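Local coordinates for clavulanic acid biosynthesis oligopeptide binding protein 2 (Streptomyces clavuligerus, PDB 2WOL) that probably binds peptides or related solutes as an extracellular solute-binding protein of the clavulanic acid biosynthetic pathway, at residues 302-308 against 523-529; 333-338 against 404-409. All coordinates share one frame; numbering follows the deposited sequence.

Interaction 1. Residues 302-308 against 523-529; sequences SFLHFVA and LLPLVHD
His305 meets Leu526 and Val527 together, because the strand 523-529 carries a classic beta bulge at that point. Both bulge amides face the same carbonyl: Leu526 N donates to His305 O at 3.0 Å, lying in the carbonyl plane, while Val527 N adds a weak second bond at 3.4 Å. In return His305 N reaches Val527 O in a nearly straight bond. Beyond the bulge, Val307 and Leu524 form a hydrogen-bonded antiparallel pair that exchanges two backbone bonds, and at the other end Asp529 N donates to Phe303 O. A water also donates to Phe303 O and to Asp529 O.

Leu526 can be followed outward. Its CB lies against His305 O at 3.3 Å, and CG sits over the backbone near Phe306 CA. With CG anti to the carbonyl carbon (chi1 -58°) and the chain then extended, CD1 ends between two side chains of the facing strand, 4.0 Å from Val307 CG2 and, in one of the two conformers of His305, 3.6 Å from His305 CD2. On the other face, Leu304 CD1 slants across to His528 CE1 at 3.7 Å, and Leu523 CD2 reaches Phe306 CE1 and Ala308 CB. Helix 401-414 covers the His305 and Leu526 face, helix 460-468 the Leu304 and Phe306 face.

The result is a backbone ladder with mostly apolar side chains on both faces, each face also carrying a histidine. Backbone bonds supply the polar hold, kept through the bulge by the doubly used His305 O; the buried His528 ND1, partnerless in the model, adds none.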
loop_
_atom_site.group_PDB
_atom_site.type_symbol
_atom_site.label_atom_id
_atom_site.label_comp_id
_atom_site.label_asym_id
_atom_site.label_seq_id
_atom_site.Cartn_x
_atom_site.Cartn_y
_atom_site.Cartn_z
ATOM N N SER A 302 1.064 -1.541 -8.215
ATOM C CA SER A 302 2.253 -0.955 -7.573
ATOM C C SER A 302 2.910 -1.872 -6.537
ATOM O O SER A 302 3.901 -1.496 -5.907
ATOM C CB SER A 302 1.965 0.431 -6.985
ATOM O OG SER A 302 1.752 1.371 -8.024
ATOM N N PHE A 303 2.362 -3.075 -6.378
ATOM C CA PHE A 303 2.969 -4.087 -5.524
ATOM C C PHE A 303 4.112 -4.770 -6.257
ATOM O O PHE A 303 4.089 -4.902 -7.488
ATOM C CB PHE A 303 1.936 -5.129 -5.084
ATOM C CG PHE A 303 1.105 -4.710 -3.900
ATOM C CD1 PHE A 303 0.178 -3.674 -4.010
ATOM C CD2 PHE A 303 1.234 -5.368 -2.684
ATOM C CE1 PHE A 303 -0.597 -3.295 -2.916
ATOM C CE2 PHE A 303 0.462 -4.993 -1.586
ATOM C CZ PHE A 303 -0.446 -3.953 -1.701
ATOM N N LEU A 304 5.115 -5.184 -5.489
ATOM C CA LEU A 304 6.242 -5.942 -6.006
ATOM C C LEU A 304 6.249 -7.325 -5.373
ATOM O O LEU A 304 6.139 -7.453 -4.159
ATOM C CB LEU A 304 7.558 -5.221 -5.699
ATOM C CG LEU A 304 8.858 -5.995 -5.962
ATOM C CD1 LEU A 304 9.135 -6.125 -7.447
ATOM C CD2 LEU A 304 10.031 -5.336 -5.259
ATOM N N HIS A 305 6.380 -8.350 -6.207
ATOM C CA HIS A 305 6.582 -9.710 -5.747
ATOM C C HIS A 305 8.077 -9.994 -5.836
ATOM O O HIS A 305 8.697 -9.777 -6.879
ATOM C CB HIS A 305 5.789 -10.681 -6.625
ATOM C CG HIS A 305 5.651 -12.054 -6.047
ATOM N ND1 HIS A 305 5.044 -12.294 -4.832
ATOM C CD2 HIS A 305 6.016 -13.265 -6.530
ATOM C CE1 HIS A 305 5.056 -13.591 -4.585
ATOM N NE2 HIS A 305 5.644 -14.202 -5.597
ATOM N N PHE A 306 8.659 -10.466 -4.737
ATOM C CA PHE A 306 10.097 -10.694 -4.696
ATOM C C PHE A 306 10.499 -11.824 -3.760
ATOM O O PHE A 306 9.689 -12.320 -2.978
ATOM C CB PHE A 306 10.861 -9.397 -4.352
ATOM C CG PHE A 306 10.597 -8.859 -2.965
ATOM C CD1 PHE A 306 11.474 -9.140 -1.919
ATOM C CD2 PHE A 306 9.496 -8.042 -2.714
ATOM C CE1 PHE A 306 11.252 -8.632 -0.643
ATOM C CE2 PHE A 306 9.265 -7.528 -1.440
ATOM C CZ PHE A 306 10.145 -7.828 -0.401
ATOM N N VAL A 307 11.758 -12.237 -3.875
ATOM C CA VAL A 307 12.362 -13.182 -2.949
ATOM C C VAL A 307 13.476 -12.452 -2.200
ATOM O O VAL A 307 14.329 -11.798 -2.815
ATOM C CB VAL A 307 12.922 -14.427 -3.685
ATOM C CG1 VAL A 307 13.691 -15.335 -2.722
ATOM C CG2 VAL A 307 11.792 -15.201 -4.364
ATOM N N ALA A 308 13.445 -12.547 -0.876
ATOM C CA ALA A 308 14.478 -11.957 -0.037
ATOM C C ALA A 308 15.459 -13.026 0.412
ATOM O O ALA A 308 15.061 -14.146 0.712
ATOM C CB ALA A 308 13.851 -11.274 1.171
ATOM N N LEU A 523 17.754 -8.829 -2.497
ATOM C CA LEU A 523 16.386 -8.881 -3.019
ATOM C C LEU A 523 16.389 -9.304 -4.482
ATOM O O LEU A 523 17.071 -8.691 -5.306
ATOM C CB LEU A 523 15.684 -7.525 -2.870
ATOM C CG LEU A 523 15.566 -6.926 -1.460
ATOM C CD1 LEU A 523 14.832 -5.596 -1.501
ATOM C CD2 LEU A 523 14.874 -7.889 -0.504
ATOM N N LEU A 524 15.626 -10.354 -4.780
ATOM C CA LEU A 524 15.428 -10.837 -6.142
ATOM C C LEU A 524 14.036 -10.421 -6.618
ATOM O O LEU A 524 13.034 -11.013 -6.206
ATOM C CB LEU A 524 15.585 -12.363 -6.202
ATOM C CG LEU A 524 15.127 -13.118 -7.459
ATOM C CD1 LEU A 524 15.823 -12.621 -8.732
ATOM C CD2 LEU A 524 15.354 -14.610 -7.282
ATOM N N PRO A 525 13.970 -9.392 -7.481
ATOM C CA PRO A 525 12.692 -8.922 -8.008
ATOM C C PRO A 525 12.127 -9.942 -8.982
ATOM O O PRO A 525 12.871 -10.494 -9.794
ATOM C CB PRO A 525 13.054 -7.631 -8.758
ATOM C CG PRO A 525 14.496 -7.385 -8.524
ATOM C CD PRO A 525 15.112 -8.636 -8.020
ATOM N N LEU A 526 10.825 -10.195 -8.891
ATOM C CA LEU A 526 10.169 -11.125 -9.813
ATOM C C LEU A 526 9.250 -10.390 -10.781
ATOM O O LEU A 526 9.555 -10.276 -11.971
ATOM C CB LEU A 526 9.411 -12.219 -9.052
ATOM C CG LEU A 526 10.243 -13.078 -8.091
ATOM C CD1 LEU A 526 9.365 -14.098 -7.389
ATOM C CD2 LEU A 526 11.385 -13.773 -8.820
ATOM N N VAL A 527 8.132 -9.891 -10.264
ATOM C CA VAL A 527 7.185 -9.133 -11.079
ATOM C C VAL A 527 6.602 -7.967 -10.304
ATOM O O VAL A 527 6.531 -8.011 -9.073
ATOM C CB VAL A 527 6.003 -10.015 -11.605
ATOM C CG1 VAL A 527 6.503 -11.125 -12.532
ATOM C CG2 VAL A 527 5.171 -10.593 -10.455
ATOM N N HIS A 528 6.209 -6.925 -11.030
ATOM C CA HIS A 528 5.288 -5.934 -10.492
ATOM C C HIS A 528 3.883 -6.447 -10.768
ATOM O O HIS A 528 3.517 -6.728 -11.922
ATOM C CB HIS A 528 5.502 -4.562 -11.123
ATOM C CG HIS A 528 6.782 -3.905 -10.717
ATOM N ND1 HIS A 528 7.096 -3.626 -9.404
ATOM C CD2 HIS A 528 7.824 -3.458 -11.456
ATOM C CE1 HIS A 528 8.281 -3.044 -9.351
ATOM N NE2 HIS A 528 8.741 -2.926 -10.583
ATOM N N ASP A 529 3.108 -6.584 -9.699
ATOM C CA ASP A 529 1.791 -7.205 -9.768
ATOM C C ASP A 529 0.801 -6.392 -10.601
ATOM O O ASP A 529 0.874 -5.159 -10.668
ATOM C CB ASP A 529 1.244 -7.518 -8.371
ATOM C CG ASP A 529 1.891 -8.754 -7.756
ATOM O OD1 ASP A 529 2.023 -9.782 -8.461
ATOM O OD2 ASP A 529 2.267 -8.701 -6.568
HETATM O O HOH W 1 2.664 -3.445 -9.550
#

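Interaction 2. Residues 333-338 against 404-409; sequences LLQDAR and LVADAV
Two antiparallel helices on one side of a beta sheet meet here: the C-terminal part of helix 331-337 lies against the middle of helix 401-414. The short axes run at 164° to each other and come within 8.4 Å, a close approach that small side chains permit. Ala337 packs opposite Val405 and Leu404, and Ala408 faces Leu333 and Leu334.

Leu334 does much of the touching. Its CG lies anti to the carbonyl carbon (chi1 -74°), which swings the branched end over to the other helix, where CD2 is the contacting methyl. That one atom is 3.6 Å from Val409 CG2 and 3.7 Å from Ala408 CB, with Val405 CG1 slightly farther off. Leu333 comes alongside from the preceding position: its CG rests 4.0 Å from Ala408 CB, and CD2 comes up beside the Ala408 carbonyl oxygen. The methyl of Ala408 therefore has both leucines against it and is also touched by Ala337 CB.

Ala337 brings its CB down onto the backbone of the partner, 3.5 Å from Leu404 O, and also touches Val405 CG2 at 4.1 Å. In exchange, Leu404 CB and CD1 lie near Ala337 O. Arg338, next along the chain, adds only the aliphatic part of its chain, CD reaching Val405 CG2 at 4.2 Å.

The cross-helix contacts are apolar and dispersive, made by methyl groups against one another and against backbone carbonyl oxygens. Leu334 and Val405 both continue inward to Leu526 of strand 523-534, and Val409 to Val307 of strand 303-309. Helices packed side by side over one face of a mixed sheet are consistent with the alpha/beta lobe of the solute-binding protein fold, here with alanines where the two backbones come closest.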
loop_
_atom_site.group_PDB
_atom_site.type_symbol
_atom_site.label_atom_id
_atom_site.label_comp_id
_atom_site.label_asym_id
_atom_site.label_seq_id
_atom_site.Cartn_x
_atom_site.Cartn_y
_atom_site.Cartn_z
ATOM N N LEU A 333 9.474 -19.079 -15.631
ATOM C CA LEU A 333 8.855 -20.075 -14.752
ATOM C C LEU A 333 8.256 -19.420 -13.507
ATOM O O LEU A 333 7.157 -19.778 -13.066
ATOM C CB LEU A 333 9.887 -21.133 -14.337
ATOM C CG LEU A 333 9.426 -22.359 -13.543
ATOM C CD1 LEU A 333 8.616 -23.302 -14.433
ATOM C CD2 LEU A 333 10.613 -23.088 -12.915
ATOM N N LEU A 334 8.982 -18.456 -12.949
ATOM C CA LEU A 334 8.549 -17.756 -11.744
ATOM C C LEU A 334 7.316 -16.896 -12.012
ATOM O O LEU A 334 6.406 -16.833 -11.185
ATOM C CB LEU A 334 9.697 -16.931 -11.152
ATOM C CG LEU A 334 10.771 -17.781 -10.460
ATOM C CD1 LEU A 334 12.124 -17.087 -10.459
ATOM C CD2 LEU A 334 10.343 -18.130 -9.044
ATOM N N GLN A 335 7.284 -16.251 -13.177
ATOM C CA GLN A 335 6.113 -15.478 -13.580
ATOM C C GLN A 335 4.914 -16.389 -13.833
ATOM O O GLN A 335 3.783 -16.049 -13.474
ATOM C CB GLN A 335 6.419 -14.645 -14.819
ATOM C CG GLN A 335 5.245 -13.798 -15.279
ATOM C CD GLN A 335 5.633 -12.816 -16.350
ATOM O OE1 GLN A 335 6.360 -13.162 -17.283
ATOM N NE2 GLN A 335 5.150 -11.579 -16.228
ATOM N N ASP A 336 5.164 -17.545 -14.445
ATOM C CA ASP A 336 4.107 -18.526 -14.693
ATOM C C ASP A 336 3.492 -19.012 -13.383
ATOM O O ASP A 336 2.282 -19.226 -13.305
ATOM C CB ASP A 336 4.622 -19.698 -15.533
ATOM C CG ASP A 336 4.793 -19.340 -17.006
ATOM O OD1 ASP A 336 4.437 -18.211 -17.402
ATOM O OD2 ASP A 336 5.291 -20.194 -17.773
ATOM N N ALA A 337 4.326 -19.158 -12.355
ATOM C CA ALA A 337 3.851 -19.517 -11.021
ATOM C C ALA A 337 2.971 -18.413 -10.435
ATOM O O ALA A 337 2.116 -18.678 -9.590
ATOM C CB ALA A 337 5.027 -19.815 -10.098
ATOM N N ARG A 338 3.192 -17.182 -10.898
ATOM C CA ARG A 338 2.458 -16.004 -10.433
ATOM C C ARG A 338 1.207 -15.704 -11.280
ATOM O O ARG A 338 0.451 -14.778 -10.972
ATOM C CB ARG A 338 3.402 -14.784 -10.393
ATOM C CG ARG A 338 2.888 -13.585 -9.597
ATOM C CD ARG A 338 2.765 -13.907 -8.115
ATOM N NE ARG A 338 1.534 -13.363 -7.548
ATOM C CZ ARG A 338 1.104 -13.597 -6.311
ATOM N NH1 ARG A 338 1.808 -14.363 -5.484
ATOM N NH2 ARG A 338 -0.034 -13.054 -5.894
ATOM N N LEU A 404 3.426 -21.819 -4.867
ATOM C CA LEU A 404 3.729 -22.056 -6.279
ATOM C C LEU A 404 5.012 -21.344 -6.698
ATOM O O LEU A 404 5.839 -21.914 -7.410
ATOM C CB LEU A 404 2.566 -21.620 -7.180
ATOM C CG LEU A 404 1.220 -22.341 -7.042
ATOM C CD1 LEU A 404 0.207 -21.731 -8.000
ATOM C CD2 LEU A 404 1.347 -23.841 -7.277
ATOM N N VAL A 405 5.172 -20.104 -6.242
ATOM C CA VAL A 405 6.393 -19.340 -6.497
ATOM C C VAL A 405 7.603 -20.015 -5.838
ATOM O O VAL A 405 8.650 -20.175 -6.474
ATOM C CB VAL A 405 6.240 -17.860 -6.064
ATOM C CG1 VAL A 405 7.583 -17.131 -6.083
ATOM C CG2 VAL A 405 5.233 -17.150 -6.965
ATOM N N ALA A 406 7.446 -20.440 -4.583
ATOM C CA ALA A 406 8.512 -21.157 -3.876
ATOM C C ALA A 406 8.969 -22.398 -4.645
ATOM O O ALA A 406 10.171 -22.632 -4.787
ATOM C CB ALA A 406 8.074 -21.534 -2.463
ATOM N N ASP A 407 8.006 -23.173 -5.146
ATOM C CA ASP A 407 8.292 -24.375 -5.933
ATOM C C ASP A 407 9.087 -24.047 -7.196
ATOM O O ASP A 407 9.982 -24.801 -7.587
ATOM C CB ASP A 407 7.000 -25.110 -6.312
ATOM C CG ASP A 407 6.300 -25.739 -5.114
ATOM O OD1 ASP A 407 6.954 -25.967 -4.072
ATOM O OD2 ASP A 407 5.084 -26.013 -5.225
ATOM N N ALA A 408 8.749 -22.926 -7.830
ATOM C CA ALA A 408 9.478 -22.455 -9.005
ATOM C C ALA A 408 10.906 -22.021 -8.657
ATOM O O ALA A 408 11.821 -22.161 -9.476
ATOM C CB ALA A 408 8.715 -21.336 -9.692
ATOM N N VAL A 409 11.103 -21.511 -7.442
ATOM C CA VAL A 409 12.456 -21.189 -6.978
ATOM C C VAL A 409 13.251 -22.486 -6.782
ATOM O O VAL A 409 14.400 -22.588 -7.210
ATOM C CB VAL A 409 12.468 -20.342 -5.673
ATOM C CG1 VAL A 409 13.902 -20.032 -5.242
ATOM C CG2 VAL A 409 11.699 -19.038 -5.859
#

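How the interactions relate
Interaction 1 joins two neighbouring strands of the mixed sheet, and interaction 2 pairs two helices lying on that sheet; their centres are 12 Å apart. Along the chain the order is 302-308, 333-338, 404-409, 523-529, so the helix pair is nested inside the loop closed by the strand pair. The two layers touch directly: Leu526 CD1 packs 3.8 Å from Val405 CG1, and the His305 ring also lies against Val405. In one set of conformers Arg338 comes near the His305 ring and stands at long range from the Asp529 carboxylate, a weak ionic contact at most. Together they build one side of a single alpha/beta lobe, sheet and helix cover, from segments far apart in sequence.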